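Local coordinates for glutathione S-transferase (Natrialba magadii ATCC 43099, PDB 6GZF), which probably acts as a Xi-class glutathione transferase of the glutathionyl-hydroquinone reductase type in a haloalkaliphilic archaeon, at residues I241-F244 against T245-R249. Residues are numbered along the deposited sequence; the frame is centred on the assembly and turned at random.
Sequences IAMF and TTLVR
The carbonyl oxygens of Met-243 and Phe-244 accept successive i to i+4 hydrogen bonds from Leu-247 N and Val-248 N, in one unbroken stretch of chain. Leu-247 N reaches Met-243 O at 3.1 Å on a nearly straight path (174°), and Val-248 N lies 2.9 Å from Phe-244 O. Met-243 O also accepts from Thr-246 N, so two amides share one carbonyl, whereas the bond from Thr-245 N to Ile-241 O is weak. The carbonyl of Ala-242 takes a proton from a water 2.7 Å from its O atom; the same water is hydrogen-bonded to Thr-245 OG1 and so bridges Ala-242 O and the hydroxyl three residues later.

Two apolar pairs, each four residues apart, pack along this stretch. Met-243 SD lies 3.6 Å from Leu-247 CD1, their chains crossing at a slant. With CG anti to its backbone N (chi1 168°), Phe-244 extends its ring toward the following turn, where Val-248 CB covers the rim of one face and Val-248 CG2 lies 4.1 Å from Phe-244 CZ. Replacing Phe-244 by an alanine would remove the ring and is likely to leave Val-248, Leu-275 and Leu-278 without the surface they pack against. Past these pairs the side chain of Arg-249 reaches back, its NH1 donating to a lone pair of Thr-245 O at 3.0 Å, in the carbonyl plane, and also hydrogen-bonded to His-68 ND1.

Helix 238-247 belongs to the all-helical C-terminal domain of the GST fold. Ile-241 and Thr-245 face helix 65-77 of the thioredoxin-like domain, Phe-244 and Leu-247 pack on helix 271-279, and Ala-242, Met-243 and Thr-246 rest on helix 177-192, where Thr-246 OG1 is hydrogen-bonded to Asn-192 OD1, near Tyr-196, a predicted proton donor/acceptor, and Tyr-254, predicted to lower the pKa of the active-site cysteine.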
# COMPACT_ATOMS: atom_id res chain seq x y z
N ILE A 241 -17.62 18.48 2.39
CA ILE A 241 -16.48 18.86 1.56
C ILE A 241 -15.17 18.46 2.23
O ILE A 241 -14.24 18.00 1.56
CB ILE A 241 -16.48 20.38 1.29
CG1 ILE A 241 -17.78 20.80 0.60
CG2 ILE A 241 -15.28 20.77 0.43
CD1 ILE A 241 -17.80 22.24 0.15
N ALA A 242 -15.09 18.62 3.54
CA ALA A 242 -13.92 18.23 4.30
C ALA A 242 -13.70 16.72 4.21
O ALA A 242 -12.58 16.26 3.99
CB ALA A 242 -14.05 18.66 5.76
N MET A 243 -14.78 15.96 4.37
CA MET A 243 -14.72 14.51 4.30
C MET A 243 -14.39 14.02 2.89
O MET A 243 -13.62 13.08 2.71
CB MET A 243 -16.06 13.91 4.76
CG MET A 243 -16.09 12.39 4.78
SD MET A 243 -15.08 11.68 6.09
CE MET A 243 -16.35 11.09 7.21
N PHE A 244 -14.98 14.68 1.89
CA PHE A 244 -14.87 14.26 0.50
C PHE A 244 -13.43 14.29 -0.03
O PHE A 244 -13.01 13.36 -0.72
CB PHE A 244 -15.76 15.14 -0.38
CG PHE A 244 -15.49 15.00 -1.86
CD1 PHE A 244 -15.99 13.91 -2.56
CD2 PHE A 244 -14.75 15.95 -2.54
CE1 PHE A 244 -15.75 13.78 -3.91
CE2 PHE A 244 -14.51 15.82 -3.89
CZ PHE A 244 -15.01 14.74 -4.58
N THR A 245 -12.70 15.35 0.29
CA THR A 245 -11.35 15.52 -0.24
C THR A 245 -10.37 14.49 0.32
O THR A 245 -9.31 14.25 -0.26
CB THR A 245 -10.81 16.93 0.05
OG1 THR A 245 -10.91 17.21 1.45
CG2 THR A 245 -11.62 17.97 -0.72
N THR A 246 -10.73 13.88 1.44
CA THR A 246 -9.94 12.80 2.00
C THR A 246 -10.33 11.47 1.36
O THR A 246 -9.48 10.72 0.88
CB THR A 246 -10.10 12.69 3.53
OG1 THR A 246 -9.64 13.90 4.15
CG2 THR A 246 -9.31 11.52 4.08
N LEU A 247 -11.63 11.19 1.37
CA LEU A 247 -12.18 9.95 0.82
C LEU A 247 -11.82 9.75 -0.65
O LEU A 247 -11.51 8.64 -1.07
CB LEU A 247 -13.70 9.93 0.98
CG LEU A 247 -14.28 9.13 2.15
CD1 LEU A 247 -13.71 9.61 3.47
CD2 LEU A 247 -15.80 9.23 2.15
N VAL A 248 -11.84 10.84 -1.42
CA VAL A 248 -11.60 10.77 -2.85
C VAL A 248 -10.16 10.35 -3.16
O VAL A 248 -9.86 9.89 -4.26
CB VAL A 248 -11.91 12.13 -3.54
CG1 VAL A 248 -10.80 13.14 -3.25
CG2 VAL A 248 -12.09 11.95 -5.04
N ARG A 249 -9.28 10.49 -2.17
CA ARG A 249 -7.87 10.17 -2.35
C ARG A 249 -7.46 8.90 -1.61
O ARG A 249 -6.30 8.50 -1.65
CB ARG A 249 -6.99 11.33 -1.88
CG ARG A 249 -7.10 12.58 -2.73
CD ARG A 249 -6.32 13.73 -2.11
NE ARG A 249 -6.14 14.83 -3.06
CZ ARG A 249 -7.05 15.76 -3.31
NH1 ARG A 249 -8.22 15.73 -2.69
NH2 ARG A 249 -6.79 16.72 -4.19
O HOH W 1 -10.23 17.59 4.23